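Local coordinates for putative laminarinase (Phanerochaete chrysosporium, PDB 2W39), which probably hydrolyses O-glycosidic bonds in beta-glucans such as laminarin and lichenin, as a fungal member of glycoside hydrolase family 16, at residues 29-34 / 251-256; 97-102 / 120-125. All blocks are in the same frame, centred on the assembly; numbering follows the deposited sequence. Where two conformers were deposited one is given.

The two contacts illustrate how one sheet of a family 16 beta sandwich can carry both a partly buried strand-to-strand contact and a sugar site. Their centres lie about 11 Å apart, and they meet where strand 246-253 runs antiparallel beside strand 98-105: C254 N approaches G97 O and T252 O approaches W99 N, each at 2.9 Å, as probable backbone hydrogen bonds. In chain order the segments are 29-34, 97-102, 120-125 and 251-256, so contact 2 falls wholly between the two halves of contact 1. Contact 1 ties an early strand to the end of strand 246-253, whereas contact 2 lies deeper and reaches the bound glucose and lactone through W99, A101 and E120.

Contact 1 (29-34 / 251-256); sequences GRVNYV and LTFCGD
The carbonyl oxygen of F253 takes the shortest polar bond of this contact: R30 N donates to F253 O at 2.7 Å, with an N-H...O angle of 147°. G29 presses on the same oxygen, its CA standing 3.0 Å from F253 O, and a side chain on G29 would run into both this carbonyl and T252 OG1. R30 is the centre of an inverse gamma turn, closed by a weak bond from V31 N to G29 O. D25, just outside, ties the two segments together, for its OD2 is hydrogen-bonded to both G29 N and T252 OG1.

Strands 31-33 and 251-253 are not paired directly. Strand 69-76 is the shared neighbour of both in the sheet, parallel to the first and antiparallel to the second, and the two flanking segments approach to 7.1 Å between axes at 151°.

V31 fills the space between them with its two methyls split. CG1, wedged between backbone N and carbonyl carbon (chi1 70°), lies 3.3 Å from T252 OG1, while CG2 heads toward the F253 ring in the conformer described. That same CG2 sits over one face of the Y33 ring, offset toward its rim. Y33 reaches across with ring carbon CE1 and its hydroxyl: CE1 comes 3.4 Å from L251 O, and OH is 3.4 Å from T252 CB, with a weak hydrogen bond to N250. An alanine in place of Y33 would probably open a gap beside T252 CB, leave V31 CG2 without the ring it rests on and deprive N250 of its weak partner. At the far end C254 SG lies 4.2 Å from R30 CB and forms a disulfide with C273, while R30 NE bonds N278; both partners belong to helix 273-279.

Contact 2 (97-102 / 120-125); sequences GTWPAA and EGVNDQ. With BGC (beta-D-glucopyranose), chain B; LGC (D-glucono-1,5-lactone), chain D.
W99 and E120 meet through a side-chain hydrogen bond: W99 NE1 donates to E120 OE2 at 2.9 Å, with an N-H...O angle of 159°. The acceptor lies in the indole plane and uses its anti lone pair, and carboxylate and ring are nearly coplanar, 12° apart. CG of W99 is anti to its backbone N (chi1 -178°), which carries the indole alongside the extended E120 chain.

The remaining direct bonds across the segments each use a backbone N-H: N123 N donates to T98 O at 2.9 Å, and G97 N to the side-chain oxygen N123 OD1 at 2.8 Å, both in the carbonyl plane. A water bridges T98 OG1, to which it donates, and D124 N; the T98 hydroxyl and D124 OD1 also bond G95. V122 to Q125 form a type I' turn, whereas A101 and E120 make an antiparallel non-hydrogen-bonded pair. P100 O is buried with no partner.

Apolar packing adds a CH-pi contact, V122 CG1 standing 3.9 Å from the centroid of the five-membered ring of W99, over its face.

The pocket holds glucose and gluconolactone in overlapping positions, consistent with alternative occupants of one sugar site. E120 OE2 lies 2.6 Å from O1 of the glucose, and A101 CB packs against C6 of the lactone.

Strand 98-105 runs between strands 115-120 and 246-253. V122 packs on both helices 255-258 and 261-266, while N123 packs on the latter and its ND2 bonds A258 O in the former, whose W257 meets the W99 ring edge-to-face.

Contact 1 (29-34 / 251-256)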
ATOM      1  N   GLY A  29     -11.918  -7.466  -7.489  1.00  7.84           N
ATOM      2  CA  GLY A  29     -11.137  -8.661  -7.249  1.00  7.68           C
ATOM      3  C   GLY A  29     -11.940  -9.867  -6.798  1.00  6.90           C
ATOM      4  O   GLY A  29     -13.132  -9.758  -6.461  1.00  7.38           O
ATOM      5  N   ARG A  30     -11.285 -11.023  -6.793  1.00  6.80           N
ATOM      6  CA  ARG A  30     -11.892 -12.268  -6.336  1.00  6.91           C
ATOM      7  C   ARG A  30     -11.697 -12.351  -4.820  1.00  6.46           C
ATOM      8  O   ARG A  30     -10.937 -13.180  -4.299  1.00  6.98           O
ATOM      9  CB  ARG A  30     -11.274 -13.450  -7.069  1.00  7.18           C
ATOM     10  CG  ARG A  30     -11.891 -14.796  -6.751  1.00  7.29           C
ATOM     11  CD  ARG A  30     -13.397 -14.838  -7.003  1.00  7.45           C
ATOM     12  NE  ARG A  30     -13.908 -16.162  -6.675  1.00  7.79           N
ATOM     13  CZ  ARG A  30     -15.168 -16.426  -6.343  1.00  8.61           C
ATOM     14  NH1 ARG A  30     -16.083 -15.464  -6.304  1.00  9.16           N
ATOM     15  NH2 ARG A  30     -15.498 -17.681  -6.065  1.00  8.29           N
ATOM     16  N   VAL A  31     -12.371 -11.438  -4.121  1.00  6.64           N
ATOM     17  CA  VAL A  31     -12.130 -11.197  -2.702  1.00  6.64           C
ATOM     18  C   VAL A  31     -13.449 -11.017  -1.992  1.00  6.41           C
ATOM     19  O   VAL A  31     -14.411 -10.486  -2.553  1.00  7.30           O
ATOM     20  CB  VAL A  31     -11.225  -9.937  -2.498  1.00  6.27           C
ATOM     21  CG1 VAL A  31     -11.957  -8.625  -2.845  1.00  7.31           C
ATOM     22  CG2 VAL A  31     -10.690  -9.877  -1.066  1.00  6.61           C
ATOM     23  N   ASN A  32     -13.491 -11.455  -0.740  1.00  6.67           N
ATOM     24  CA  ASN A  32     -14.597 -11.165   0.160  1.00  7.45           C
ATOM     25  C   ASN A  32     -14.022 -10.409   1.350  1.00  6.51           C
ATOM     26  O   ASN A  32     -13.390 -11.018   2.227  1.00  6.82           O
ATOM     27  CB  ASN A  32     -15.291 -12.448   0.607  1.00  8.42           C
ATOM     28  CG  ASN A  32     -16.522 -12.165   1.429  1.00  8.87           C
ATOM     29  OD1 ASN A  32     -17.410 -11.441   0.999  1.00 12.01           O
ATOM     30  ND2 ASN A  32     -16.574 -12.721   2.624  1.00 10.77           N
ATOM     31  N   TYR A  33     -14.193  -9.092   1.353  1.00  6.94           N
ATOM     32  CA  TYR A  33     -13.674  -8.266   2.430  1.00  7.09           C
ATOM     33  C   TYR A  33     -14.605  -8.366   3.632  1.00  7.16           C
ATOM     34  O   TYR A  33     -15.771  -7.985   3.560  1.00  8.79           O
ATOM     35  CB  TYR A  33     -13.590  -6.828   1.960  1.00  6.55           C
ATOM     36  CG  TYR A  33     -12.370  -6.468   1.146  1.00  6.03           C
ATOM     37  CD1 TYR A  33     -11.091  -6.909   1.506  1.00  6.45           C
ATOM     38  CD2 TYR A  33     -12.482  -5.599   0.050  1.00  6.51           C
ATOM     39  CE1 TYR A  33      -9.959  -6.513   0.774  1.00  6.08           C
ATOM     40  CE2 TYR A  33     -11.356  -5.200  -0.670  1.00  6.80           C
ATOM     41  CZ  TYR A  33     -10.100  -5.634  -0.283  1.00  5.80           C
ATOM     42  OH  TYR A  33      -8.957  -5.233  -0.938  1.00  6.17           O
ATOM     43  N   VAL A  34     -14.074  -8.882   4.734  1.00  7.21           N
ATOM     44  CA  VAL A  34     -14.866  -9.123   5.934  1.00  7.83           C
ATOM     45  C   VAL A  34     -14.732  -7.993   6.932  1.00  7.99           C
ATOM     46  O   VAL A  34     -13.765  -7.234   6.911  1.00  8.40           O
ATOM     47  CB  VAL A  34     -14.515 -10.482   6.574  1.00  8.74           C
ATOM     48  CG1 VAL A  34     -14.797 -11.617   5.580  1.00  9.94           C
ATOM     49  CG2 VAL A  34     -13.073 -10.519   7.063  1.00  9.11           C
ATOM     50  N   LEU A 251      -5.556  -6.318   1.081  1.00  4.50           N
ATOM     51  CA  LEU A 251      -5.118  -7.360   0.169  1.00  4.61           C
ATOM     52  C   LEU A 251      -6.326  -7.801  -0.648  1.00  4.47           C
ATOM     53  O   LEU A 251      -7.287  -8.344  -0.100  1.00  5.21           O
ATOM     54  CB  LEU A 251      -4.547  -8.538   0.954  1.00  5.30           C
ATOM     55  CG  LEU A 251      -4.285  -9.817   0.143  1.00  5.38           C
ATOM     56  CD1 LEU A 251      -3.271  -9.587  -0.980  1.00  6.42           C
ATOM     57  CD2 LEU A 251      -3.842 -10.945   1.073  1.00  6.57           C
ATOM     58  N   THR A 252      -6.285  -7.538  -1.952  1.00  4.66           N
ATOM     59  CA  THR A 252      -7.262  -8.113  -2.866  1.00  5.51           C
ATOM     60  C   THR A 252      -6.584  -9.171  -3.747  1.00  5.19           C
ATOM     61  O   THR A 252      -5.369  -9.403  -3.633  1.00  5.31           O
ATOM     62  CB  THR A 252      -8.040  -7.025  -3.677  1.00  5.34           C
ATOM     63  OG1 THR A 252      -9.188  -7.668  -4.253  1.00  6.11           O
ATOM     64  CG2 THR A 252      -7.202  -6.357  -4.756  1.00  6.50           C
ATOM     65  N   PHE A 253      -7.373  -9.835  -4.593  0.50  5.81           N
ATOM     66  CA  PHE A 253      -6.862 -10.873  -5.500  0.50  5.91           C
ATOM     67  C   PHE A 253      -7.465 -10.657  -6.871  0.50  6.00           C
ATOM     68  O   PHE A 253      -8.647 -10.328  -6.976  0.50  6.00           O
ATOM     69  CB  PHE A 253      -7.223 -12.292  -5.022  0.50  6.17           C
ATOM     70  CG  PHE A 253      -7.034 -12.500  -3.549  0.50  5.48           C
ATOM     71  CD1 PHE A 253      -8.120 -12.430  -2.680  0.50  5.44           C
ATOM     72  CD2 PHE A 253      -5.768 -12.749  -3.027  0.50  5.73           C
ATOM     73  CE1 PHE A 253      -7.946 -12.604  -1.296  0.50  5.24           C
ATOM     74  CE2 PHE A 253      -5.590 -12.925  -1.658  0.50  6.53           C
ATOM     75  CZ  PHE A 253      -6.680 -12.854  -0.795  0.50  6.10           C
ATOM     76  N   CYS A 254      -6.670 -10.855  -7.924  1.00  6.57           N
ATOM     77  CA  CYS A 254      -7.144 -10.722  -9.308  1.00  7.15           C
ATOM     78  C   CYS A 254      -7.651  -9.293  -9.545  1.00  7.81           C
ATOM     79  O   CYS A 254      -6.960  -8.346  -9.192  1.00  8.02           O
ATOM     80  CB  CYS A 254      -8.206 -11.803  -9.625  1.00  7.84           C
ATOM     81  SG  CYS A 254      -7.664 -13.477  -9.178  1.00  8.45           S
ATOM     82  N   GLY A 255      -8.831  -9.128 -10.136  1.00  8.34           N
ATOM     83  CA  GLY A 255      -9.374  -7.786 -10.327  1.00  9.36           C
ATOM     84  C   GLY A 255      -8.723  -7.002 -11.435  1.00  9.17           C
ATOM     85  O   GLY A 255      -8.012  -7.555 -12.285  1.00  9.93           O
ATOM     86  N   ASP A 256      -8.919  -5.696 -11.407  0.50  9.53           N
ATOM     87  CA  ASP A 256      -8.695  -4.894 -12.599  0.50 10.20           C
ATOM     88  C   ASP A 256      -7.225  -4.720 -13.013  0.50 10.43           C
ATOM     89  O   ASP A 256      -6.946  -4.338 -14.151  0.50 10.90           O
ATOM     90  CB  ASP A 256      -9.398  -3.552 -12.444  0.50 10.39           C
ATOM     91  CG  ASP A 256     -10.897  -3.699 -12.246  0.50 10.86           C
ATOM     92  OD1 ASP A 256     -11.493  -4.693 -12.737  0.50 10.98           O
ATOM     93  OD2 ASP A 256     -11.477  -2.813 -11.588  0.50 11.13           O
TER

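Contact 2 (97-102 / 120-125)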
ATOM      1  N   GLY A  97      -1.759 -13.992  -8.013  1.00  6.99           N
ATOM      2  CA  GLY A  97      -3.072 -13.408  -7.845  1.00  6.87           C
ATOM      3  C   GLY A  97      -3.139 -12.306  -6.815  1.00  6.56           C
ATOM      4  O   GLY A  97      -4.120 -11.567  -6.766  1.00  6.79           O
ATOM      5  N   THR A  98      -2.107 -12.170  -5.985  1.00  5.91           N
ATOM      6  CA  THR A  98      -2.174 -11.187  -4.908  1.00  5.69           C
ATOM      7  C   THR A  98      -1.990  -9.756  -5.396  1.00  5.11           C
ATOM      8  O   THR A  98      -1.196  -9.489  -6.307  1.00  5.87           O
ATOM      9  CB  THR A  98      -1.149 -11.459  -3.783  1.00  5.82           C
ATOM     10  OG1 THR A  98       0.188 -11.402  -4.276  1.00  6.34           O
ATOM     11  CG2 THR A  98      -1.398 -12.799  -3.087  1.00  6.62           C
ATOM     12  N   TRP A  99      -2.721  -8.855  -4.750  1.00  4.93           N
ATOM     13  CA  TRP A  99      -2.659  -7.429  -5.037  1.00  4.85           C
ATOM     14  C   TRP A  99      -2.775  -6.683  -3.705  1.00  4.74           C
ATOM     15  O   TRP A  99      -3.855  -6.232  -3.308  1.00  5.05           O
ATOM     16  CB  TRP A  99      -3.744  -7.051  -6.028  1.00  5.95           C
ATOM     17  CG  TRP A  99      -3.763  -5.608  -6.458  1.00  5.62           C
ATOM     18  CD1 TRP A  99      -2.888  -4.595  -6.122  1.00  5.85           C
ATOM     19  CD2 TRP A  99      -4.746  -5.018  -7.309  1.00  6.04           C
ATOM     20  NE1 TRP A  99      -3.286  -3.412  -6.704  1.00  6.04           N
ATOM     21  CE2 TRP A  99      -4.420  -3.643  -7.444  1.00  6.20           C
ATOM     22  CE3 TRP A  99      -5.882  -5.510  -7.960  1.00  7.41           C
ATOM     23  CZ2 TRP A  99      -5.198  -2.757  -8.205  1.00  6.74           C
ATOM     24  CZ3 TRP A  99      -6.648  -4.625  -8.719  1.00  8.02           C
ATOM     25  CH2 TRP A  99      -6.305  -3.273  -8.834  1.00  8.43           C
ATOM     26  N   PRO A 100      -1.652  -6.606  -2.979  1.00  4.56           N
ATOM     27  CA  PRO A 100      -1.629  -5.885  -1.713  1.00  4.61           C
ATOM     28  C   PRO A 100      -1.386  -4.392  -1.934  1.00  4.68           C
ATOM     29  O   PRO A 100      -0.778  -4.008  -2.938  1.00  4.96           O
ATOM     30  CB  PRO A 100      -0.429  -6.495  -0.997  1.00  5.41           C
ATOM     31  CG  PRO A 100       0.546  -6.822  -2.121  1.00  5.44           C
ATOM     32  CD  PRO A 100      -0.332  -7.198  -3.294  1.00  5.41           C
ATOM     33  N   ALA A 101      -1.825  -3.569  -0.988  1.00  4.56           N
ATOM     34  CA  ALA A 101      -1.524  -2.150  -1.034  1.00  4.81           C
ATOM     35  C   ALA A 101      -1.533  -1.514   0.344  1.00  4.36           C
ATOM     36  O   ALA A 101      -2.319  -1.899   1.220  1.00  4.54           O
ATOM     37  CB  ALA A 101      -2.509  -1.422  -1.962  1.00  5.42           C
ATOM     38  N   ALA A 102      -0.660  -0.517   0.504  1.00  4.24           N
ATOM     39  CA  ALA A 102      -0.718   0.429   1.632  1.00  4.04           C
ATOM     40  C   ALA A 102      -0.749   1.803   0.968  1.00  4.30           C
ATOM     41  O   ALA A 102       0.115   2.133   0.142  1.00  4.70           O
ATOM     42  CB  ALA A 102       0.487   0.283   2.555  1.00  4.60           C
ATOM     43  N   GLU A 120       2.557  -1.004  -3.385  1.00  4.90           N
ATOM     44  CA  GLU A 120       1.574  -1.618  -4.279  1.00  5.35           C
ATOM     45  C   GLU A 120       2.244  -2.429  -5.363  1.00  5.11           C
ATOM     46  O   GLU A 120       3.244  -2.003  -5.947  1.00  5.51           O
ATOM     47  CB  GLU A 120       0.723  -0.544  -4.981  1.00  6.00           C
ATOM     48  CG  GLU A 120      -0.530  -1.146  -5.620  1.00  7.08           C
ATOM     49  CD  GLU A 120      -1.373  -0.172  -6.415  1.00  7.47           C
ATOM     50  OE1 GLU A 120      -0.924   0.965  -6.682  1.00  9.42           O
ATOM     51  OE2 GLU A 120      -2.500  -0.571  -6.788  1.00  8.56           O
ATOM     52  N   GLY A 121       1.666  -3.585  -5.666  1.00  5.31           N
ATOM     53  CA  GLY A 121       2.060  -4.353  -6.841  1.00  5.30           C
ATOM     54  C   GLY A 121       1.121  -5.524  -7.004  1.00  5.38           C
ATOM     55  O   GLY A 121       0.116  -5.632  -6.295  1.00  5.46           O
ATOM     56  N   VAL A 122       1.449  -6.384  -7.969  1.00  5.91           N
ATOM     57  CA  VAL A 122       0.617  -7.531  -8.272  1.00  6.28           C
ATOM     58  C   VAL A 122       1.460  -8.749  -8.594  1.00  6.34           C
ATOM     59  O   VAL A 122       2.548  -8.630  -9.171  1.00  6.53           O
ATOM     60  CB  VAL A 122      -0.336  -7.259  -9.484  1.00  6.28           C
ATOM     61  CG1 VAL A 122      -1.285  -6.125  -9.175  1.00  7.26           C
ATOM     62  CG2 VAL A 122       0.438  -6.982 -10.763  1.00  8.08           C
ATOM     63  N   ASN A 123       0.926  -9.916  -8.255  1.00  6.03           N
ATOM     64  CA  ASN A 123       1.472 -11.186  -8.750  1.00  6.32           C
ATOM     65  C   ASN A 123       2.955 -11.332  -8.519  1.00  6.62           C
ATOM     66  O   ASN A 123       3.665 -11.894  -9.360  1.00  7.27           O
ATOM     67  CB  ASN A 123       1.143 -11.356 -10.240  1.00  7.02           C
ATOM     68  CG  ASN A 123      -0.351 -11.337 -10.499  1.00  6.86           C
ATOM     69  OD1 ASN A 123      -1.114 -11.926  -9.736  1.00  7.61           O
ATOM     70  ND2 ASN A 123      -0.775 -10.686 -11.575  1.00  7.72           N
ATOM     71  N   ASP A 124       3.426 -10.843  -7.370  1.00  6.27           N
ATOM     72  CA  ASP A 124       4.831 -10.971  -6.966  1.00  7.00           C
ATOM     73  C   ASP A 124       5.815 -10.212  -7.859  1.00  7.09           C
ATOM     74  O   ASP A 124       7.017 -10.449  -7.806  1.00  9.01           O
ATOM     75  CB  ASP A 124       5.232 -12.459  -6.814  1.00  7.30           C
ATOM     76  CG  ASP A 124       4.425 -13.168  -5.751  1.00  7.03           C
ATOM     77  OD1 ASP A 124       4.047 -12.528  -4.751  1.00  7.87           O
ATOM     78  OD2 ASP A 124       4.187 -14.392  -5.893  1.00  9.65           O
ATOM     79  N   GLN A 125       5.321  -9.284  -8.665  1.00  7.17           N
ATOM     80  CA  GLN A 125       6.188  -8.600  -9.620  1.00  8.37           C
ATOM     81  C   GLN A 125       6.857  -7.365  -9.044  1.00  8.07           C
ATOM     82  O   GLN A 125       6.312  -6.265  -9.060  1.00  9.81           O
ATOM     83  CB  GLN A 125       5.411  -8.238 -10.889  1.00  9.34           C
ATOM     84  CG  GLN A 125       4.823  -9.437 -11.597  1.00 11.86           C
ATOM     85  CD  GLN A 125       5.874 -10.444 -11.977  1.00 15.36           C
ATOM     86  OE1 GLN A 125       6.671 -10.202 -12.885  1.00 19.09           O
ATOM     87  NE2 GLN A 125       5.890 -11.582 -11.291  1.00 15.60           N
TER
HETATM   88  C2  BGC B   1      -6.213   2.059  -7.567  0.50 18.32           C
HETATM   89  C3  BGC B   1      -7.193   1.908  -6.400  0.50 17.87           C
HETATM   90  C4  BGC B   1      -6.793   0.687  -5.589  0.50 18.15           C
HETATM   91  C5  BGC B   1      -5.462   1.017  -4.930  0.50 18.26           C
HETATM   92  C6  BGC B   1      -5.005  -0.100  -4.001  0.50 18.06           C
HETATM   93  C1  BGC B   1      -4.738   1.754  -7.232  0.50 18.30           C
HETATM   94  O1  BGC B   1      -4.213   0.832  -8.206  0.50 15.68           O
HETATM   95  O2  BGC B   1      -6.313   3.386  -8.107  0.50 19.09           O
HETATM   96  O3  BGC B   1      -8.547   1.799  -6.875  0.50 16.29           O
HETATM   97  O4  BGC B   1      -7.775   0.377  -4.602  0.50 18.48           O
HETATM   98  O5  BGC B   1      -4.442   1.239  -5.917  0.50 19.12           O
HETATM   99  O6  BGC B   1      -4.377  -1.135  -4.767  0.50 16.81           O
HETATM  100  C1  LGC D1301      -5.083   2.184  -7.168  0.50 11.86           C
HETATM  101  C2  LGC D1301      -6.545   2.348  -7.460  0.50 11.11           C
HETATM  102  O5  LGC D1301      -4.579   1.632  -5.912  0.50 10.49           O
HETATM  103  O1  LGC D1301      -4.264   2.508  -8.014  0.50 14.26           O
HETATM  104  O2  LGC D1301      -6.830   3.704  -7.856  0.50 10.42           O
HETATM  105  C3  LGC D1301      -7.393   1.916  -6.259  0.50  9.52           C
HETATM  106  O3  LGC D1301      -8.737   1.633  -6.684  0.50 10.31           O
HETATM  107  C4  LGC D1301      -6.771   0.690  -5.590  0.50  8.81           C
HETATM  108  O4  LGC D1301      -7.663   0.108  -4.645  0.50  6.75           O
HETATM  109  C5  LGC D1301      -5.489   1.157  -4.910  0.50  8.85           C
HETATM  110  C6  LGC D1301      -4.763   0.098  -4.085  0.50  7.31           C
HETATM  111  O6  LGC D1301      -4.470  -1.084  -4.845  0.50  5.65           O
HETATM  112  O   HOH W   1       2.072  -9.347  -5.262  1.00  6.27           O